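Local coordinates for protein sphingomyelinase-c (Listeria ivanovii, PDB 1ZWX) that belongs, as a bacterial sphingomyelinase, to the endonuclease/exonuclease/phosphatase family and has the two-sheet sandwich fold of DNase I-like proteins, at residues N10-S15 and P293-T298; S215-F220 and W262-L267; F21-Y26 and D57-H62. All coordinates share one frame; numbering follows the deposited sequence. Where two conformers were deposited one is given.

Contact 1 (N10-S15 and P293-T298); sequences NFKITS and PVVGFT
Residues 12-15 and 294-298 run antiparallel as neighbouring strands, their axes 4.6 Å apart at the closest, and join the N-terminal and C-terminal ends of the chain in one sheet of the DNase I-like sandwich. The tight part is the ladder from Ile13 to Ser15. Gly296 N reaches Ile13 O over 2.7 Å in an almost straight bond (178° at the hydrogen), nearly along the C=O axis, and Ile13 N returns to Gly296 O in the carbonyl plane. Two residues further on, Ser15 N gives to Val294 O (2.8 Å) and Val294 N to Ser15 O (2.9 Å). Between these two hydrogen-bonded pairs lies the non-hydrogen-bonded pair Thr14-Val295, where Val295 CG2, anti to its backbone N, crosses obliquely to Thr14 OG1 at 3.6 Å. Towards Asn10 the strands loosen. On the face of Thr14 and Val295, the methylenes of Lys12 slant past Val295, Lys12 CG lying 3.8 Å from Val295 CG2, before the chain bends at chi3 (138°) and carries NZ off to Asn46 O. Thr298 OG1 comes within 3.7 Å of Asn10 CA but bonds to Gly9 O. The other face is buried: Ile13 and Ser15 press on Ile250 of strand 248-252, in the opposing sheet, while strands 49-55 and 262-266 flank the pair within its own sheet.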
loop_
_atom_site.group_PDB
_atom_site.type_symbol
_atom_site.label_atom_id
_atom_site.label_comp_id
_atom_site.label_asym_id
_atom_site.label_seq_id
_atom_site.Cartn_x
_atom_site.Cartn_y
_atom_site.Cartn_z
ATOM N N ASN A 10 -11.051 -13.492 12.882
ATOM C CA ASN A 10 -11.339 -12.072 12.737
ATOM C C ASN A 10 -10.015 -11.323 12.538
ATOM O O ASN A 10 -9.517 -10.660 13.483
ATOM C CB ASN A 10 -12.127 -11.524 13.936
ATOM C CG ASN A 10 -12.453 -10.024 13.800
ATOM O OD1 ASN A 10 -12.132 -9.375 12.784
ATOM N ND2 ASN A 10 -13.090 -9.470 14.830
ATOM N N PHE A 11 -9.433 -11.485 11.335
ATOM C CA PHE A 11 -8.205 -10.787 10.942
ATOM C C PHE A 11 -8.558 -9.641 10.034
ATOM O O PHE A 11 -9.368 -9.793 9.114
ATOM C CB PHE A 11 -7.244 -11.701 10.215
ATOM C CG PHE A 11 -5.800 -11.298 10.353
ATOM C CD1 PHE A 11 -5.115 -11.534 11.547
ATOM C CD2 PHE A 11 -5.118 -10.668 9.287
ATOM C CE1 PHE A 11 -3.779 -11.187 11.688
ATOM C CE2 PHE A 11 -3.773 -10.323 9.415
ATOM C CZ PHE A 11 -3.091 -10.557 10.614
ATOM N N LYS A 12 -7.923 -8.501 10.300
ATOM C CA LYS A 12 -8.265 -7.251 9.647
ATOM C C LYS A 12 -6.983 -6.478 9.293
ATOM O O LYS A 12 -6.110 -6.269 10.149
ATOM C CB LYS A 12 -9.145 -6.453 10.577
ATOM C CG LYS A 12 -9.681 -5.170 10.018
ATOM C CD LYS A 12 -10.846 -4.734 10.853
ATOM C CE LYS A 12 -10.799 -3.266 11.094
ATOM N NZ LYS A 12 -11.600 -2.897 12.320
ATOM N N ILE A 13 -6.892 -6.058 8.026
ATOM C CA ILE A 13 -5.718 -5.341 7.493
ATOM C C ILE A 13 -6.260 -4.085 6.826
ATOM O O ILE A 13 -7.258 -4.146 6.106
ATOM C CB ILE A 13 -4.977 -6.174 6.420
ATOM C CG1 ILE A 13 -4.491 -7.491 7.003
ATOM C CG2 ILE A 13 -3.767 -5.385 5.819
ATOM C CD1 ILE A 13 -4.042 -8.462 5.974
ATOM N N THR A 14 -5.628 -2.944 7.085
ATOM C CA THR A 14 -5.981 -1.721 6.370
ATOM C C THR A 14 -4.750 -1.349 5.545
ATOM O O THR A 14 -3.622 -1.459 6.015
ATOM C CB THR A 14 -6.410 -0.574 7.324
ATOM O OG1 THR A 14 -7.693 -0.875 7.865
ATOM C CG2 THR A 14 -6.541 0.767 6.588
ATOM N N SER A 15 -4.969 -0.995 4.281
ATOM C CA SER A 15 -3.869 -0.543 3.435
ATOM C C SER A 15 -4.196 0.898 2.997
ATOM O O SER A 15 -5.316 1.187 2.585
ATOM C CB SER A 15 -3.706 -1.470 2.216
ATOM O OG SER A 15 -2.620 -1.039 1.409
ATOM N N PRO A 293 -8.189 4.828 1.741
ATOM C CA PRO A 293 -7.733 3.602 2.393
ATOM C C PRO A 293 -8.672 2.436 2.049
ATOM O O PRO A 293 -9.831 2.661 1.681
ATOM C CB PRO A 293 -7.842 3.910 3.889
ATOM C CG PRO A 293 -8.383 5.295 4.014
ATOM C CD PRO A 293 -8.770 5.805 2.685
ATOM N N VAL A 294 -8.152 1.220 2.115
ATOM C CA VAL A 294 -8.959 0.027 1.866
ATOM C C VAL A 294 -8.818 -0.863 3.113
ATOM O O VAL A 294 -7.741 -1.011 3.643
ATOM C CB VAL A 294 -8.564 -0.728 0.538
ATOM C CG1 VAL A 294 -9.152 -2.123 0.491
ATOM C CG2 VAL A 294 -8.994 0.088 -0.701
ATOM N N VAL A 295 -9.926 -1.419 3.579
ATOM C CA VAL A 295 -9.889 -2.389 4.696
ATOM C C VAL A 295 -10.199 -3.803 4.182
ATOM O O VAL A 295 -11.123 -3.996 3.380
ATOM C CB VAL A 295 -10.759 -1.916 5.941
ATOM C CG1 VAL A 295 -12.223 -1.691 5.560
ATOM C CG2 VAL A 295 -10.573 -2.867 7.167
ATOM N N GLY A 296 -9.369 -4.761 4.578
ATOM C CA GLY A 296 -9.551 -6.162 4.222
ATOM C C GLY A 296 -9.975 -6.869 5.521
ATOM O O GLY A 296 -9.364 -6.675 6.577
ATOM N N PHE A 297 -11.016 -7.683 5.440
ATOM C CA PHE A 297 -11.559 -8.337 6.639
ATOM C C PHE A 297 -12.295 -9.628 6.272
ATOM O O PHE A 297 -12.842 -9.742 5.179
ATOM C CB PHE A 297 -12.470 -7.380 7.406
ATOM C CG PHE A 297 -13.678 -6.952 6.637
ATOM C CD1 PHE A 297 -14.861 -7.693 6.702
ATOM C CD2 PHE A 297 -13.639 -5.827 5.828
ATOM C CE1 PHE A 297 -15.974 -7.300 5.996
ATOM C CE2 PHE A 297 -14.746 -5.435 5.102
ATOM C CZ PHE A 297 -15.922 -6.169 5.188
ATOM N N THR A 298 -12.290 -10.583 7.198
ATOM C CA THR A 298 -13.040 -11.841 7.033
ATOM C C THR A 298 -14.480 -11.638 7.507
ATOM O O THR A 298 -14.738 -10.804 8.378
ATOM C CB THR A 298 -12.422 -12.913 7.870
ATOM O OG1 THR A 298 -12.429 -12.471 9.237
ATOM C CG2 THR A 298 -10.968 -13.166 7.438
#

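Contact 2 (S215-F220 and W262-L267); sequences SSPANF and WHNKVL
Pro217 lays its ring obliquely across the carboxamide of Asn264, so that Pro217 CG meets Asn264 CG at 3.6 Å and stands about as near to OD1 and ND2. The same CG meets the indole of Trp262 at CD1 (4.1 Å). The amide is held at both ends: Asn264 CG lies anti to the carbonyl carbon (chi1 -81°), ND2 donates to His263 O of its own strand, from above that carbonyl's plane, and OD1 accepts from Ile250 N of strand 248-252. Phe220, its ring plane 58° from the amide, brings CE1 to Asn264 CB at 4.0 Å. The backbone supplies the shortest link, Ala218 N to Trp262 O at 2.6 Å, nearly along the C=O axis. The His263 imidazole comes alongside Ala218: His263 CE1 lies 3.7 Å from Ala218 CB, and ND1 makes a weak, bent bond (127°) to Ala218 O, while NE2 bonds to Ser261 OG. A water relays Asn264 N to Ala218 O, and a second one bridges His263 ND1 and Asn219 O. The loop that follows helix 203-212 thus packs against the start of strand 262-266, an edge strand of its sheet, whose other flank pairs with strand 294-298; Pro217 and Phe220 also touch strand 248-252 of the opposing sheet.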
loop_
_atom_site.group_PDB
_atom_site.type_symbol
_atom_site.label_atom_id
_atom_site.label_comp_id
_atom_site.label_asym_id
_atom_site.label_seq_id
_atom_site.Cartn_x
_atom_site.Cartn_y
_atom_site.Cartn_z
ATOM N N SER A 215 -7.716 -14.316 -5.953
ATOM C CA SER A 215 -9.054 -14.043 -6.488
ATOM C C SER A 215 -9.592 -12.739 -5.957
ATOM O O SER A 215 -9.081 -12.209 -4.957
ATOM C CB SER A 215 -10.047 -15.172 -6.147
ATOM O OG SER A 215 -9.502 -16.402 -6.581
ATOM N N SER A 216 -10.633 -12.228 -6.617
ATOM C CA SER A 216 -11.292 -11.012 -6.161
ATOM C C SER A 216 -11.928 -11.282 -4.793
ATOM O O SER A 216 -12.486 -12.377 -4.589
ATOM C CB SER A 216 -12.379 -10.601 -7.130
ATOM O OG SER A 216 -11.811 -10.196 -8.361
ATOM N N PRO A 217 -11.784 -10.339 -3.841
ATOM C CA PRO A 217 -12.563 -10.441 -2.591
ATOM C C PRO A 217 -14.058 -10.691 -2.838
ATOM O O PRO A 217 -14.592 -10.309 -3.893
ATOM C CB PRO A 217 -12.325 -9.084 -1.915
ATOM C CG PRO A 217 -10.918 -8.709 -2.373
ATOM C CD PRO A 217 -10.851 -9.189 -3.822
ATOM N N ALA A 218 -14.708 -11.350 -1.869
ATOM C CA ALA A 218 -16.124 -11.714 -1.960
ATOM C C ALA A 218 -17.046 -10.508 -2.130
ATOM O O ALA A 218 -16.808 -9.434 -1.542
ATOM C CB ALA A 218 -16.543 -12.525 -0.726
ATOM N N ASN A 219 -18.113 -10.703 -2.913
ATOM C CA ASN A 219 -19.094 -9.660 -3.205
ATOM C C ASN A 219 -18.411 -8.322 -3.480
ATOM O O ASN A 219 -18.714 -7.309 -2.839
ATOM C CB ASN A 219 -20.111 -9.526 -2.063
ATOM N N PHE A 220 -17.481 -8.340 -4.432
ATOM C CA PHE A 220 -16.627 -7.188 -4.706
ATOM C C PHE A 220 -17.391 -6.063 -5.378
ATOM O O PHE A 220 -18.096 -6.296 -6.353
ATOM C CB PHE A 220 -15.442 -7.591 -5.583
ATOM C CG PHE A 220 -14.314 -6.605 -5.544
ATOM C CD1 PHE A 220 -13.443 -6.577 -4.455
ATOM C CD2 PHE A 220 -14.153 -5.666 -6.563
ATOM C CE1 PHE A 220 -12.392 -5.651 -4.402
ATOM C CE2 PHE A 220 -13.121 -4.721 -6.514
ATOM C CZ PHE A 220 -12.237 -4.724 -5.433
ATOM N N TRP A 262 -13.665 -13.448 2.394
ATOM C CA TRP A 262 -12.716 -12.297 2.455
ATOM C C TRP A 262 -13.236 -11.132 1.617
ATOM O O TRP A 262 -13.691 -11.326 0.470
ATOM C CB TRP A 262 -11.340 -12.716 1.977
ATOM C CG TRP A 262 -10.334 -11.607 1.966
ATOM C CD1 TRP A 262 -9.813 -10.975 0.864
ATOM C CD2 TRP A 262 -9.690 -11.022 3.106
ATOM N NE1 TRP A 262 -8.887 -10.051 1.245
ATOM C CE2 TRP A 262 -8.787 -10.043 2.613
ATOM C CE3 TRP A 262 -9.781 -11.232 4.495
ATOM C CZ2 TRP A 262 -8.002 -9.257 3.461
ATOM C CZ3 TRP A 262 -8.995 -10.470 5.337
ATOM C CH2 TRP A 262 -8.114 -9.485 4.818
ATOM N N HIS A 263 -13.217 -9.946 2.221
ATOM C CA HIS A 263 -13.848 -8.744 1.684
ATOM C C HIS A 263 -12.826 -7.613 1.653
ATOM O O HIS A 263 -11.844 -7.669 2.388
ATOM C CB HIS A 263 -15.021 -8.331 2.569
ATOM C CG HIS A 263 -16.081 -9.388 2.675
ATOM N ND1 HIS A 263 -17.103 -9.509 1.756
ATOM C CD2 HIS A 263 -16.234 -10.411 3.546
ATOM C CE1 HIS A 263 -17.858 -10.545 2.075
ATOM N NE2 HIS A 263 -17.353 -11.109 3.157
ATOM N N ASN A 264 -13.081 -6.623 0.788
ATOM C CA ASN A 264 -12.416 -5.319 0.792
ATOM C C ASN A 264 -13.504 -4.267 0.844
ATOM O O ASN A 264 -14.524 -4.424 0.202
ATOM C CB ASN A 264 -11.605 -5.080 -0.494
ATOM C CG ASN A 264 -10.263 -5.744 -0.482
ATOM O OD1 ASN A 264 -9.423 -5.486 -1.357
ATOM N ND2 ASN A 264 -10.033 -6.626 0.495
ATOM N N LYS A 265 -13.267 -3.186 1.583
ATOM C CA LYS A 265 -14.132 -2.023 1.597
ATOM C C LYS A 265 -13.265 -0.767 1.462
ATOM O O LYS A 265 -12.287 -0.602 2.192
ATOM C CB LYS A 265 -14.944 -1.937 2.917
ATOM C CG LYS A 265 -15.883 -0.726 2.939
ATOM C CD LYS A 265 -17.038 -0.827 3.902
ATOM C CE LYS A 265 -18.166 0.134 3.476
ATOM N N VAL A 266 -13.652 0.104 0.537
ATOM C CA VAL A 266 -13.004 1.394 0.341
ATOM C C VAL A 266 -13.635 2.369 1.331
ATOM O O VAL A 266 -14.870 2.479 1.403
ATOM C CB VAL A 266 -13.216 1.921 -1.107
ATOM C CG1 VAL A 266 -12.519 3.279 -1.303
ATOM C CG2 VAL A 266 -12.729 0.920 -2.123
ATOM N N LEU A 267 -12.791 3.053 2.100
ATOM C CA LEU A 267 -13.250 4.052 3.051
ATOM C C LEU A 267 -13.100 5.461 2.484
ATOM O O LEU A 267 -11.990 5.910 2.195
ATOM C CB LEU A 267 -12.487 3.911 4.375
ATOM C CG LEU A 267 -12.354 2.470 4.888
ATOM C CD1 LEU A 267 -11.313 2.404 6.007
ATOM C CD2 LEU A 267 -13.726 1.901 5.344
HETATM O O HOH W 1 -15.130 -7.215 -1.177
HETATM O O HOH W 2 -18.215 -7.008 0.294
#

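Contact 3 (F21-Y26 and D57-H62); sequences FSRNIY and DTSASH
Asp57 is the N-cap of helix 58-67, and the same carboxylate grips the loop that leaves strand 12-20, through Arg23. With CG anti to its backbone N (chi1 -178°), Asp57 turns OD1 to Ala60 N, which donates to the anti lone pair at 2.9 Å, the capping bond. OD1 takes a second donor, Arg23 NE, in a salt bridge of 2.8 Å that enters from above the carboxylate plane. OD2 accepts the backbone N of Arg23 at 2.9 Å, again from above that plane, so one residue holds the carboxylate by both its main chain and its side chain. Two protein donors on OD1 and one on OD2, besides a water, hold the rotation of the group, and the positive guanidinium and the helix N terminus would both be expected to keep it ionised. Arg23 reaches it by folding back: CG is anti to the carbonyl carbon, the chain bends at chi3 (-43°), and the guanidinium plane ends 75° from the carboxylate. Ser59, in the first turn of the helix, lies beside the far end of the guanidinium, Ser59 CB 3.3 Å from Arg23 NH2. Around Arg23 the loop closes on itself in an ST motif, Ser22 OG accepting from Ile25 N. Arg23 and Ser59 both touch Met32 of helix 31-39. One water ties the pieces together, accepting from Arg23 NH2 at 2.7 Å and from Ser59 N while donating to Asp57 OD2.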
loop_
_atom_site.group_PDB
_atom_site.type_symbol
_atom_site.label_atom_id
_atom_site.label_comp_id
_atom_site.label_asym_id
_atom_site.label_seq_id
_atom_site.Cartn_x
_atom_site.Cartn_y
_atom_site.Cartn_z
ATOM N N PHE A 21 4.873 12.559 -0.419
ATOM C CA PHE A 21 5.978 12.845 -1.331
ATOM C C PHE A 21 7.090 13.628 -0.665
ATOM O O PHE A 21 6.870 14.315 0.340
ATOM C CB PHE A 21 5.437 13.601 -2.537
ATOM C CG PHE A 21 4.877 12.700 -3.623
ATOM C CD1 PHE A 21 4.434 11.390 -3.335
ATOM C CD2 PHE A 21 4.775 13.171 -4.948
ATOM C CE1 PHE A 21 3.902 10.562 -4.367
ATOM C CE2 PHE A 21 4.264 12.356 -5.970
ATOM C CZ PHE A 21 3.807 11.044 -5.667
ATOM N N SER A 22 8.291 13.511 -1.224
ATOM C CA SER A 22 9.458 14.284 -0.779
ATOM C C SER A 22 9.136 15.777 -0.604
ATOM O O SER A 22 8.669 16.400 -1.534
ATOM C CB SER A 22 10.567 14.153 -1.820
ATOM O OG SER A 22 11.500 15.208 -1.694
ATOM N N ARG A 23 9.405 16.332 0.579
ATOM C CA ARG A 23 9.134 17.762 0.835
ATOM C C ARG A 23 10.213 18.628 0.151
ATOM O O ARG A 23 10.026 19.838 -0.029
ATOM C CB ARG A 23 9.083 18.059 2.344
ATOM C CG ARG A 23 7.782 17.588 3.066
ATOM C CD ARG A 23 7.900 17.738 4.608
ATOM N NE ARG A 23 9.196 17.288 5.084
ATOM C CZ ARG A 23 10.020 17.987 5.857
ATOM N NH1 ARG A 23 9.676 19.194 6.325
ATOM N NH2 ARG A 23 11.187 17.472 6.157
ATOM N N ASN A 24 11.344 18.016 -0.188
ATOM C CA ASN A 24 12.402 18.720 -0.945
ATOM C C ASN A 24 11.897 19.119 -2.329
ATOM O O ASN A 24 12.133 20.245 -2.797
ATOM C CB ASN A 24 13.671 17.861 -1.033
ATOM C CG ASN A 24 14.456 17.834 0.260
ATOM O OD1 ASN A 24 15.081 16.829 0.591
ATOM N ND2 ASN A 24 14.443 18.939 0.992
ATOM N N ILE A 25 11.136 18.233 -2.952
ATOM C CA ILE A 25 10.629 18.452 -4.287
ATOM C C ILE A 25 9.213 19.017 -4.279
ATOM O O ILE A 25 8.878 19.889 -5.106
ATOM C CB ILE A 25 10.692 17.160 -5.115
ATOM C CG1 ILE A 25 12.111 16.563 -5.055
ATOM C CG2 ILE A 25 10.220 17.400 -6.530
ATOM C CD1 ILE A 25 13.251 17.575 -5.490
ATOM N N TYR A 26 8.383 18.525 -3.352
ATOM C CA TYR A 26 6.993 18.998 -3.247
ATOM C C TYR A 26 6.715 19.484 -1.831
ATOM O O TYR A 26 6.003 18.818 -1.095
ATOM C CB TYR A 26 5.968 17.920 -3.674
ATOM C CG TYR A 26 6.257 17.350 -5.039
ATOM C CD1 TYR A 26 7.010 16.178 -5.172
ATOM C CD2 TYR A 26 5.840 18.011 -6.204
ATOM C CE1 TYR A 26 7.309 15.654 -6.425
ATOM C CE2 TYR A 26 6.149 17.492 -7.468
ATOM C CZ TYR A 26 6.877 16.328 -7.562
ATOM O OH TYR A 26 7.188 15.804 -8.789
ATOM N N ASP A 57 8.712 10.733 1.988
ATOM C CA ASP A 57 9.431 11.851 2.633
ATOM C C ASP A 57 10.030 11.354 3.926
ATOM O O ASP A 57 9.313 10.807 4.760
ATOM C CB ASP A 57 8.475 12.980 2.973
ATOM C CG ASP A 57 9.199 14.160 3.595
ATOM O OD1 ASP A 57 8.926 14.495 4.767
ATOM O OD2 ASP A 57 10.055 14.732 2.886
ATOM N N THR A 58 11.326 11.576 4.120
ATOM C CA THR A 58 12.003 11.046 5.287
ATOM C C THR A 58 11.334 11.470 6.616
ATOM O O THR A 58 11.000 10.617 7.446
ATOM C CB THR A 58 13.501 11.424 5.254
ATOM O OG1 THR A 58 14.107 10.776 4.130
ATOM C CG2 THR A 58 14.189 10.971 6.504
ATOM N N SER A 59 11.131 12.778 6.802
ATOM C CA SER A 59 10.562 13.314 8.058
ATOM C C SER A 59 9.104 12.979 8.303
ATOM O O SER A 59 8.753 12.579 9.415
ATOM C CB SER A 59 10.751 14.837 8.155
ATOM O OG SER A 59 12.126 15.142 8.054
ATOM N N ALA A 60 8.252 13.152 7.293
ATOM C CA ALA A 60 6.824 12.911 7.457
ATOM C C ALA A 60 6.567 11.416 7.691
ATOM O O ALA A 60 5.678 11.048 8.460
ATOM C CB ALA A 60 6.041 13.400 6.256
ATOM N N SER A 61 7.351 10.568 7.030
ATOM C CA SER A 61 7.164 9.107 7.137
ATOM C C SER A 61 7.640 8.669 8.522
ATOM O O SER A 61 6.943 7.921 9.196
ATOM C CB SER A 61 7.958 8.393 6.051
ATOM O OG SER A 61 7.405 8.759 4.787
ATOM N N HIS A 62 8.799 9.172 8.949
ATOM C CA HIS A 62 9.253 8.939 10.334
ATOM C C HIS A 62 8.214 9.396 11.344
ATOM O O HIS A 62 7.866 8.649 12.271
ATOM C CB HIS A 62 10.619 9.574 10.587
ATOM C CG HIS A 62 11.077 9.473 12.013
ATOM N ND1 HIS A 62 10.934 10.511 12.916
ATOM C CD2 HIS A 62 11.661 8.457 12.697
ATOM C CE1 HIS A 62 11.419 10.140 14.090
ATOM N NE2 HIS A 62 11.877 8.904 13.982
HETATM O O HOH W 3 11.956 15.162 4.879
#

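In the fold
Contacts 1 and 2 belong to one sheet: strand 294-298 pairs with 10-15 on one flank and with 262-266 on the other, and Val295 N to Lys265 O (2.9 Å) is a probable hydrogen bond between them. Contact 1 is the most buried, a regular main-chain ladder. Contact 2, at an edge strand of the sheet, mixes proline and aromatic packing with one main-chain bond, a weak histidine bond and bridging waters. Contact 3 lies on the opposite side of the chain's centre, about 27 Å from contact 1 between centres, at the surface, where a charged pair and a helix cap do the work. Along the chain, contacts 2 and 3 are both nested within the loop closed by contact 1.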